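Local structure of protein SeqA (Vibrio cholerae, 3SK7) at residues R26-L31 / V82-N87; I30-H35 / K73-T78; F42-M47 / M99-F104; Q93-V98 / K111-I116. The protein negatively regulates the initiation of DNA replication, very probably by binding pairs of hemimethylated GATC sequences in the origin region and so preventing re-initiation at newly replicated origins. One frame throughout, in Å; residues are numbered along the deposited sequence.

Contact 1 of 4, residues R26-L31 / V82-N87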
# COMPACT_ATOMS: atom_id res chain seq x y z
N ARG A 26 3.61 -1.01 8.59
CA ARG A 26 2.93 -2.14 8.04
C ARG A 26 2.29 -1.74 6.71
O ARG A 26 2.38 -2.47 5.72
CB ARG A 26 1.87 -2.62 9.00
CG ARG A 26 2.44 -3.19 10.28
CD ARG A 26 1.45 -4.05 11.04
NE ARG A 26 0.42 -3.25 11.66
CZ ARG A 26 0.49 -2.77 12.90
NH1 ARG A 26 1.57 -2.99 13.63
NH2 ARG A 26 -0.49 -2.06 13.42
N PHE A 27 1.64 -0.57 6.71
CA PHE A 27 1.05 0.03 5.50
C PHE A 27 2.09 0.10 4.39
O PHE A 27 1.88 -0.34 3.26
CB PHE A 27 0.50 1.40 5.87
CG PHE A 27 -0.04 2.22 4.73
CD1 PHE A 27 -1.19 1.86 4.07
CD2 PHE A 27 0.57 3.40 4.38
CE1 PHE A 27 -1.73 2.66 3.09
CE2 PHE A 27 0.03 4.20 3.40
CZ PHE A 27 -1.11 3.82 2.75
N MET A 28 3.24 0.70 4.71
CA MET A 28 4.30 0.83 3.74
C MET A 28 4.85 -0.50 3.20
O MET A 28 5.08 -0.63 1.99
CB MET A 28 5.44 1.69 4.30
CG MET A 28 5.11 3.16 4.45
SD MET A 28 4.61 3.90 2.90
CE MET A 28 4.98 5.60 3.11
N LEU A 29 5.05 -1.47 4.10
CA LEU A 29 5.57 -2.75 3.66
C LEU A 29 4.55 -3.50 2.80
O LEU A 29 4.91 -4.16 1.84
CB LEU A 29 6.01 -3.59 4.86
CG LEU A 29 6.64 -4.95 4.56
CD1 LEU A 29 7.77 -4.83 3.56
CD2 LEU A 29 7.13 -5.59 5.84
N ILE A 30 3.28 -3.38 3.14
CA ILE A 30 2.23 -3.94 2.30
C ILE A 30 2.28 -3.35 0.88
O ILE A 30 2.26 -4.10 -0.13
CB ILE A 30 0.85 -3.71 2.92
CG1 ILE A 30 0.61 -4.67 4.08
CG2 ILE A 30 -0.27 -3.88 1.89
CD1 ILE A 30 -0.49 -4.24 5.03
N LEU A 31 2.35 -2.02 0.78
CA LEU A 31 2.45 -1.38 -0.52
C LEU A 31 3.73 -1.79 -1.28
O LEU A 31 3.68 -2.10 -2.47
CB LEU A 31 2.37 0.12 -0.40
CG LEU A 31 1.03 0.68 0.10
CD1 LEU A 31 1.19 2.13 0.50
CD2 LEU A 31 -0.04 0.54 -0.95
N VAL A 82 3.18 8.15 -1.41
CA VAL A 82 1.81 8.08 -0.92
C VAL A 82 1.56 9.11 0.16
O VAL A 82 2.47 9.45 0.91
CB VAL A 82 1.49 6.65 -0.43
CG1 VAL A 82 2.32 6.26 0.79
CG2 VAL A 82 0.03 6.48 -0.11
N ILE A 83 0.35 9.64 0.23
CA ILE A 83 -0.01 10.55 1.30
C ILE A 83 -0.20 9.78 2.62
O ILE A 83 -0.73 8.66 2.65
CB ILE A 83 -1.22 11.42 0.96
CG1 ILE A 83 -2.50 10.60 0.93
CG2 ILE A 83 -1.00 12.13 -0.37
CD1 ILE A 83 -3.74 11.46 0.76
N THR A 84 0.26 10.37 3.72
CA THR A 84 0.20 9.72 5.02
C THR A 84 -0.47 10.55 6.08
O THR A 84 -0.44 10.15 7.24
CB THR A 84 1.57 9.27 5.53
OG1 THR A 84 2.35 10.41 5.91
CG2 THR A 84 2.32 8.49 4.50
N ASN A 85 -1.13 11.64 5.69
CA ASN A 85 -1.91 12.44 6.64
C ASN A 85 -3.25 11.79 6.90
O ASN A 85 -4.31 12.36 6.62
CB ASN A 85 -2.16 13.86 6.09
CG ASN A 85 -3.10 13.86 4.88
OD1 ASN A 85 -3.20 12.88 4.15
ND2 ASN A 85 -3.80 14.97 4.67
N ASN A 86 -3.22 10.58 7.42
CA ASN A 86 -4.46 9.82 7.54
C ASN A 86 -4.40 8.83 8.69
O ASN A 86 -3.32 8.55 9.21
CB ASN A 86 -4.79 9.10 6.23
CG ASN A 86 -3.57 8.47 5.58
OD1 ASN A 86 -2.78 7.79 6.23
ND2 ASN A 86 -3.41 8.71 4.28
N ASN A 87 -5.55 8.31 9.07
CA ASN A 87 -5.66 7.34 10.14
C ASN A 87 -5.62 5.91 9.59
O ASN A 87 -5.52 5.70 8.37
CB ASN A 87 -6.91 7.58 11.01
CG ASN A 87 -8.21 7.38 10.28
OD1 ASN A 87 -8.25 6.91 9.15
ND2 ASN A 87 -9.33 7.71 10.95
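Phe-27 and Met-28, on one turn of helix 23-37, face Val-82 and Thr-84 across a wide gap between backbones: the CA atoms of Met-28 and Val-82 are 9.0 Å apart, those of Phe-27 and Thr-84 9.7 Å. Segment 26-31 is helical throughout, whereas segment 82-87 runs from the end of strand 81-82 through a loop to Asn-87, the N-cap of helix 88-101. At that separation side chains must span the interval, and Val-82 is the common target. A bend at chi2 (-58°) turns Met-28 SD toward Val-82 CG1, and Met-28 CE meets the same CG1 at 3.6 Å, tip to tip. This CG1 also meets Phe-27 CE2 obliquely at 4.0 Å, while Val-82 CG2 lies 4.1 Å from Phe-27 CZ. With its CG anti to the backbone N (chi1 175°), Phe-27 carries its ring across from the helix, and Leu-31 CD1 covers one ring face, offset toward the rim. This is helix-against-sheet packing: Val-82 belongs to the middle strand of the small three-stranded antiparallel sheet, paired through its backbone with Lys-73, and Met-94 of helix 88-101 also touches it. Thr-84 presents only its methyl, CG2 lying 4.2 Å from Met-28 CE, the two side chains crossing at about a right angle; its hydroxyl is engaged by Lys-71 O. Beyond the apolar cluster the loop is braced from within, Asn-86 ND2 donating to Ile-83 O at 3.1 Å from above the carbonyl plane, while Asn-86 OD1 bonds Lys-91 NZ of helix 88-101.

Contact 2 of 4, residues I30-H35 / K73-T78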
# COMPACT_ATOMS: atom_id res chain seq x y z
N ILE A 30 3.28 -3.38 3.14
CA ILE A 30 2.23 -3.94 2.30
C ILE A 30 2.28 -3.35 0.88
O ILE A 30 2.26 -4.10 -0.13
CB ILE A 30 0.85 -3.71 2.92
CG1 ILE A 30 0.61 -4.67 4.08
CG2 ILE A 30 -0.27 -3.88 1.89
CD1 ILE A 30 -0.49 -4.24 5.03
N LEU A 31 2.35 -2.02 0.78
CA LEU A 31 2.45 -1.38 -0.52
C LEU A 31 3.73 -1.79 -1.28
O LEU A 31 3.68 -2.10 -2.47
CB LEU A 31 2.37 0.12 -0.40
CG LEU A 31 1.03 0.68 0.10
CD1 LEU A 31 1.19 2.13 0.50
CD2 LEU A 31 -0.04 0.54 -0.95
N SER A 32 4.86 -1.81 -0.59
CA SER A 32 6.10 -2.22 -1.23
C SER A 32 5.97 -3.62 -1.78
O SER A 32 6.49 -3.94 -2.86
CB SER A 32 7.27 -2.18 -0.24
OG SER A 32 7.60 -0.86 0.17
N THR A 33 5.32 -4.48 -1.00
CA THR A 33 5.19 -5.88 -1.38
C THR A 33 4.27 -6.06 -2.59
O THR A 33 4.55 -6.85 -3.49
CB THR A 33 4.69 -6.72 -0.21
OG1 THR A 33 5.63 -6.66 0.87
CG2 THR A 33 4.53 -8.18 -0.62
N LEU A 34 3.17 -5.31 -2.61
CA LEU A 34 2.26 -5.36 -3.74
C LEU A 34 2.98 -4.96 -5.01
O LEU A 34 2.79 -5.58 -6.07
CB LEU A 34 1.05 -4.45 -3.50
CG LEU A 34 0.05 -4.97 -2.47
CD1 LEU A 34 -0.89 -3.87 -2.07
CD2 LEU A 34 -0.73 -6.14 -2.98
N HIS A 35 3.80 -3.93 -4.92
CA HIS A 35 4.58 -3.51 -6.07
C HIS A 35 5.59 -4.57 -6.52
O HIS A 35 5.77 -4.80 -7.71
CB HIS A 35 5.30 -2.20 -5.77
CG HIS A 35 6.20 -1.72 -6.87
ND1 HIS A 35 7.53 -2.04 -6.91
CD2 HIS A 35 5.94 -0.94 -7.94
CE1 HIS A 35 8.08 -1.46 -7.99
NE2 HIS A 35 7.13 -0.80 -8.62
N LYS A 73 5.13 10.38 1.64
CA LYS A 73 6.28 9.54 1.95
C LYS A 73 6.59 8.58 0.81
O LYS A 73 5.67 8.06 0.16
CB LYS A 73 5.99 8.75 3.23
CG LYS A 73 7.17 8.04 3.84
CD LYS A 73 6.76 7.36 5.15
CE LYS A 73 7.95 6.97 6.00
NZ LYS A 73 7.50 6.42 7.30
N ALA A 74 7.86 8.30 0.58
CA ALA A 74 8.27 7.36 -0.44
C ALA A 74 7.95 5.95 -0.02
O ALA A 74 8.18 5.57 1.14
CB ALA A 74 9.75 7.51 -0.72
N ILE A 75 7.39 5.19 -0.96
CA ILE A 75 7.16 3.77 -0.73
C ILE A 75 8.45 3.01 -1.03
O ILE A 75 8.93 2.99 -2.14
CB ILE A 75 6.02 3.24 -1.60
CG1 ILE A 75 4.75 4.02 -1.32
CG2 ILE A 75 5.77 1.78 -1.31
CD1 ILE A 75 3.61 3.72 -2.31
N PRO A 76 9.04 2.41 0.00
CA PRO A 76 10.36 1.81 -0.17
C PRO A 76 10.45 0.79 -1.31
O PRO A 76 9.51 0.01 -1.53
CB PRO A 76 10.60 1.11 1.18
CG PRO A 76 9.82 1.88 2.14
CD PRO A 76 8.56 2.31 1.38
N ASN A 77 11.57 0.84 -2.04
CA ASN A 77 11.84 -0.07 -3.13
C ASN A 77 10.85 0.09 -4.28
O ASN A 77 10.62 -0.81 -5.06
CB ASN A 77 11.85 -1.51 -2.62
CG ASN A 77 12.92 -1.74 -1.58
OD1 ASN A 77 12.67 -2.30 -0.51
ND2 ASN A 77 14.13 -1.29 -1.89
N THR A 78 10.28 1.28 -4.37
CA THR A 78 9.41 1.63 -5.50
C THR A 78 9.71 3.06 -5.92
O THR A 78 10.35 3.80 -5.19
CB THR A 78 7.86 1.55 -5.18
OG1 THR A 78 7.44 2.75 -4.58
CG2 THR A 78 7.52 0.41 -4.28
O HOH W 1 8.92 -3.25 -4.68
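In the given conformer, one of two deposited, Ser-32 OG donates to Pro-76 O at 2.7 Å, approaching 19° from the carbonyl plane with a C=O...O angle of 129°. Pro-76 CD and Ile-75 CG2 each lie 3.5 Å from the same hydroxyl oxygen, and Ile-75 CG2 also rests on Leu-31 CB. Toward the His-35 side, Thr-78 CG2 sits over a face of the imidazole, 3.9 Å from the ring centroid, a CH-pi contact. His-35 CG is anti to the backbone N (chi1 176°), on the side of the turn. A water in the ring plane hydrogen-bonds His-35 ND1 at 2.9 Å and donates to both Ser-32 O and Asn-77 O.

The second shell is the type II beta turn from Ile-75 to Thr-78, which follows strand 73-74. Thr-78 OG1 donates to Ile-75 O at 2.9 Å, adding to the weak backbone bond from Thr-78 N, and also bonds Phe-80 N. Phe-42 of helix 39-47 meets the His-35 ring nearly perpendicularly. The single Ser-32 hydroxyl proton lies between two carbonyl acceptors, Pro-76 O and Met-28 O, so each bond is probably weaker than an undivided one; a grip resting partly on this two-conformer serine and on a water is probably adjustable.

Contact 3 of 4, residues F42-M47 / M99-F104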
# COMPACT_ATOMS: atom_id res chain seq x y z
N PHE A 42 0.30 -2.87 -10.04
CA PHE A 42 0.38 -1.88 -8.96
C PHE A 42 0.41 -0.47 -9.52
O PHE A 42 -0.31 0.42 -9.03
CB PHE A 42 1.62 -2.12 -8.10
CG PHE A 42 1.75 -1.17 -6.95
CD1 PHE A 42 2.46 0.02 -7.08
CD2 PHE A 42 1.18 -1.46 -5.72
CE1 PHE A 42 2.58 0.87 -6.02
CE2 PHE A 42 1.32 -0.61 -4.65
CZ PHE A 42 2.01 0.55 -4.80
N SER A 43 1.23 -0.26 -10.55
CA SER A 43 1.35 1.05 -11.19
C SER A 43 -0.00 1.51 -11.72
O SER A 43 -0.42 2.66 -11.48
CB SER A 43 2.37 1.00 -12.33
OG SER A 43 2.49 2.27 -12.96
N GLU A 44 -0.69 0.62 -12.42
CA GLU A 44 -1.99 0.99 -12.98
C GLU A 44 -2.96 1.36 -11.86
O GLU A 44 -3.73 2.33 -11.95
CB GLU A 44 -2.59 -0.13 -13.83
CG GLU A 44 -3.81 0.33 -14.66
CD GLU A 44 -5.12 0.37 -13.87
OE1 GLU A 44 -5.30 -0.37 -12.87
OE2 GLU A 44 -5.99 1.18 -14.28
N ALA A 45 -2.95 0.56 -10.79
CA ALA A 45 -3.92 0.72 -9.72
C ALA A 45 -3.72 1.99 -8.91
O ALA A 45 -4.68 2.52 -8.36
CB ALA A 45 -3.89 -0.49 -8.82
N THR A 46 -2.48 2.43 -8.81
CA THR A 46 -2.16 3.60 -7.99
C THR A 46 -2.18 4.89 -8.78
O THR A 46 -2.49 5.94 -8.22
CB THR A 46 -0.78 3.46 -7.32
OG1 THR A 46 0.23 3.19 -8.30
CG2 THR A 46 -0.78 2.34 -6.27
N MET A 47 -1.85 4.81 -10.07
CA MET A 47 -1.81 6.01 -10.91
C MET A 47 -3.17 6.31 -11.51
O MET A 47 -3.37 7.37 -12.06
CB MET A 47 -0.73 5.87 -12.00
CG MET A 47 0.72 5.72 -11.46
SD MET A 47 1.36 7.13 -10.56
CE MET A 47 0.93 6.69 -8.92
N MET A 99 -5.75 -3.22 -3.94
CA MET A 99 -5.75 -4.66 -4.09
C MET A 99 -6.96 -5.13 -4.90
O MET A 99 -6.84 -6.07 -5.68
CB MET A 99 -5.74 -5.35 -2.73
CG MET A 99 -4.40 -5.25 -2.02
SD MET A 99 -4.26 -6.25 -0.53
CE MET A 99 -4.18 -7.86 -1.25
N VAL A 100 -8.10 -4.48 -4.73
CA VAL A 100 -9.27 -4.82 -5.54
C VAL A 100 -8.98 -4.57 -7.02
O VAL A 100 -9.30 -5.43 -7.88
CB VAL A 100 -10.50 -3.99 -5.11
CG1 VAL A 100 -11.58 -4.07 -6.16
CG2 VAL A 100 -11.04 -4.50 -3.80
N ARG A 101 -8.38 -3.42 -7.32
CA ARG A 101 -8.06 -3.10 -8.70
C ARG A 101 -7.01 -4.03 -9.31
O ARG A 101 -7.06 -4.34 -10.51
CB ARG A 101 -7.62 -1.66 -8.80
CG ARG A 101 -7.34 -1.21 -10.18
CD ARG A 101 -8.60 -1.13 -11.00
NE ARG A 101 -8.33 -0.39 -12.21
CZ ARG A 101 -9.25 0.22 -12.94
NH1 ARG A 101 -8.87 0.88 -14.01
NH2 ARG A 101 -10.53 0.16 -12.59
N MET A 102 -6.08 -4.49 -8.47
CA MET A 102 -5.08 -5.44 -8.93
C MET A 102 -5.62 -6.85 -9.12
O MET A 102 -4.91 -7.72 -9.60
CB MET A 102 -3.90 -5.49 -7.94
CG MET A 102 -3.01 -4.25 -7.90
SD MET A 102 -1.68 -4.35 -6.70
CE MET A 102 -0.57 -5.52 -7.47
N GLY A 103 -6.86 -7.08 -8.69
CA GLY A 103 -7.53 -8.35 -8.93
C GLY A 103 -7.50 -9.37 -7.82
O GLY A 103 -7.84 -10.54 -8.06
N PHE A 104 -7.10 -8.95 -6.62
CA PHE A 104 -7.08 -9.88 -5.51
C PHE A 104 -8.50 -10.22 -5.05
O PHE A 104 -9.42 -9.41 -5.09
CB PHE A 104 -6.31 -9.28 -4.34
CG PHE A 104 -4.82 -9.26 -4.53
CD1 PHE A 104 -4.04 -10.31 -4.10
CD2 PHE A 104 -4.20 -8.18 -5.12
CE1 PHE A 104 -2.67 -10.28 -4.25
CE2 PHE A 104 -2.83 -8.14 -5.28
CZ PHE A 104 -2.07 -9.20 -4.83
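Ala-45 and Arg-101 bring helices 39-47 and 88-101 within 5.7 Å, CA to CA, and this close approach divides a packed inner side from a polar outer one. Inside, the small Ala-45 CB lies against Arg-101 CG at 3.8 Å and Met-102 CG at 4.0 Å. The Met-102 chain then bends at chi3, placing its CE 3.8 Å from Phe-42 N and also against Phe-42 CB. Its sulfur lies at the edge of the Phe-42 ring, near the ring plane and 5.5 Å from the centroid, a Met-aromatic contact. One face of that ring is covered by Thr-46 CG2 from its own helix, and Leu-31 and Leu-34 of helix 23-37 pack on the ring as well.

The outer side is held by charge. Arg-101 grips Glu-44 side-on, NE donating to OE1 at 3.1 Å and NH1 to OE2 at 2.9 Å. Both bonds are nearly straight, at 170° and 165°, and the carboxylate and guanidinium planes lie 17° apart. OE1 is met on its syn lone pair, OE2 on the syn side but tilted from the carboxylate plane. Phe-48 adds a cation-pi contact to Arg-101. Past these residues helix 88-101 gives way to a Schellman motif: Gly-103 has positive phi, Gly-103 N bonds Val-100 O, and Phe-104 N bonds Met-99 O.

Two nitrogens bonded to separate oxygens restrict how the ionic groups can rotate against each other, although the exposed position of Arg-101 would be expected to weaken their electrostatic attraction through solvent screening.

Contact 4 of 4, residues Q93-V98 / K111-I116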
# COMPACT_ATOMS: atom_id res chain seq x y z
N GLN A 93 -8.57 1.49 3.73
CA GLN A 93 -9.36 1.72 2.52
C GLN A 93 -8.50 1.89 1.29
O GLN A 93 -8.86 1.45 0.20
CB GLN A 93 -10.23 2.98 2.70
CG GLN A 93 -11.30 2.81 3.75
CD GLN A 93 -12.15 4.07 3.95
OE1 GLN A 93 -11.71 5.17 3.65
NE2 GLN A 93 -13.38 3.89 4.43
N MET A 94 -7.37 2.55 1.45
CA MET A 94 -6.44 2.76 0.33
C MET A 94 -5.87 1.43 -0.16
O MET A 94 -5.80 1.17 -1.37
CB MET A 94 -5.31 3.68 0.77
CG MET A 94 -5.80 5.08 1.14
SD MET A 94 -4.61 6.09 2.04
CE MET A 94 -3.41 6.20 0.75
N VAL A 95 -5.46 0.59 0.79
CA VAL A 95 -4.92 -0.71 0.42
C VAL A 95 -5.99 -1.60 -0.24
O VAL A 95 -5.73 -2.30 -1.21
CB VAL A 95 -4.31 -1.42 1.64
CG1 VAL A 95 -4.06 -2.89 1.35
CG2 VAL A 95 -3.02 -0.76 2.06
N GLU A 96 -7.20 -1.55 0.29
CA GLU A 96 -8.28 -2.29 -0.32
C GLU A 96 -8.52 -1.85 -1.76
O GLU A 96 -8.65 -2.69 -2.65
CB GLU A 96 -9.58 -2.11 0.48
CG GLU A 96 -10.79 -2.76 -0.17
CD GLU A 96 -12.07 -2.51 0.58
OE1 GLU A 96 -12.19 -1.49 1.31
OE2 GLU A 96 -12.97 -3.35 0.41
N GLN A 97 -8.59 -0.55 -1.99
CA GLN A 97 -8.82 -0.02 -3.33
C GLN A 97 -7.76 -0.53 -4.30
O GLN A 97 -8.06 -1.00 -5.45
CB GLN A 97 -8.82 1.51 -3.33
CG GLN A 97 -10.06 2.12 -2.71
CD GLN A 97 -9.93 3.59 -2.35
OE1 GLN A 97 -9.04 4.30 -2.84
NE2 GLN A 97 -10.82 4.06 -1.49
N VAL A 98 -6.50 -0.46 -3.87
CA VAL A 98 -5.42 -0.93 -4.70
C VAL A 98 -5.53 -2.43 -4.99
O VAL A 98 -5.39 -2.88 -6.14
CB VAL A 98 -4.07 -0.61 -4.05
CG1 VAL A 98 -2.92 -1.32 -4.75
CG2 VAL A 98 -3.80 0.90 -4.04
N LYS A 111 -7.77 -9.99 5.19
CA LYS A 111 -6.67 -10.29 6.12
C LYS A 111 -5.57 -9.25 6.09
O LYS A 111 -5.03 -8.87 7.13
CB LYS A 111 -6.10 -11.68 5.85
CG LYS A 111 -7.16 -12.78 5.93
CD LYS A 111 -6.63 -14.10 5.54
CE LYS A 111 -7.76 -15.13 5.49
NZ LYS A 111 -8.47 -15.27 6.80
N VAL A 112 -5.24 -8.77 4.89
CA VAL A 112 -4.17 -7.79 4.76
C VAL A 112 -4.56 -6.44 5.40
O VAL A 112 -3.78 -5.86 6.17
CB VAL A 112 -3.79 -7.60 3.28
CG1 VAL A 112 -2.85 -6.42 3.09
CG2 VAL A 112 -3.11 -8.84 2.72
N THR A 113 -5.76 -5.96 5.11
CA THR A 113 -6.19 -4.70 5.68
C THR A 113 -6.39 -4.78 7.20
O THR A 113 -6.06 -3.83 7.92
CB THR A 113 -7.48 -4.16 5.00
OG1 THR A 113 -8.55 -5.10 5.15
CG2 THR A 113 -7.25 -3.86 3.55
N HIS A 114 -6.90 -5.91 7.69
CA HIS A 114 -7.04 -6.07 9.14
C HIS A 114 -5.71 -6.03 9.87
O HIS A 114 -5.67 -5.72 11.06
CB HIS A 114 -7.78 -7.36 9.47
CG HIS A 114 -9.26 -7.28 9.22
ND1 HIS A 114 -10.14 -8.23 9.69
CD2 HIS A 114 -10.01 -6.37 8.56
CE1 HIS A 114 -11.37 -7.90 9.33
NE2 HIS A 114 -11.31 -6.77 8.64
N SER A 115 -4.62 -6.30 9.16
CA SER A 115 -3.30 -6.38 9.78
C SER A 115 -2.64 -5.03 9.98
O SER A 115 -1.63 -4.92 10.69
CB SER A 115 -2.37 -7.25 8.94
OG SER A 115 -1.90 -6.52 7.81
N ILE A 116 -3.20 -4.01 9.35
CA ILE A 116 -2.68 -2.66 9.45
C ILE A 116 -3.10 -2.07 10.79
O ILE A 116 -4.27 -2.13 11.20
CB ILE A 116 -3.17 -1.75 8.33
CG1 ILE A 116 -2.79 -2.33 6.97
CG2 ILE A 116 -2.60 -0.32 8.48
CD1 ILE A 116 -3.42 -1.62 5.80
OXT ILE A 116 -2.25 -1.52 11.49
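Val-95 is the hub of segment 93-98, contacting Val-112, Thr-113 and Ile-116, and its CA comes within 6.7 Å of that of Thr-113. The valine's two branches divide the work. CG1, anti to the backbone N (chi1 166°), touches Thr-113 CG2 at 4.0 Å and Val-112 CG1 at 4.1 Å; CG2 meets Ile-116 CD1 at 3.9 Å. The approaches differ too: Val-95 and Val-112 cross at about a right angle, whereas Val-95 and Thr-113 slide past each other in opposite directions. Next in sequence, Glu-96 takes part through its backbone N, 4.0 Å from Thr-113 CG2, and through its CB, slightly farther from the same methyl. Thr-113 therefore turns a methyl to both residues, while its OG1 bonds Ile-109 O within helix 106-114. Near the chain terminus, Val-112 O accepts from both Ser-115 OG, at 2.6 Å, and Ser-115 N, tying the last residues back to the helix.

This apolar seam joins helix 88-101 to the C-terminal helix 106-114. Helix 23-37 lies beside it, Phe-27 touching Val-95 and Ile-30 touching both Val-112 and Ile-116; helix 3-12 adds Met-8 and Leu-12 against Val-112.

Helix 23-37 links the four contacts. Contacts 1 and 2 share Ile-30 and Leu-31, their centres 9 Å apart, and a probable backbone hydrogen bond, Val-82 O to Lys-73 N at 2.9 Å, joins their strand-side segments. Contact 4 lies with its centre 10 Å from that of contact 1; there Arg-26 NH2 reaches the terminal carboxylate, 2.7 Å from Ile-116 OXT. Contact 3 has its centre 13 Å from that of contact 2, and Leu-34 O lies 3.6 Å from Met-102 CE. Contacts 3 and 4 both use helix 88-101, where Thr-46 CG2 packs 4.0 Å from Val-98 CG2. Contacts 1 and 2 join helix 23-37 to the small sheet and its loops, while contacts 3 and 4 join helices to one another.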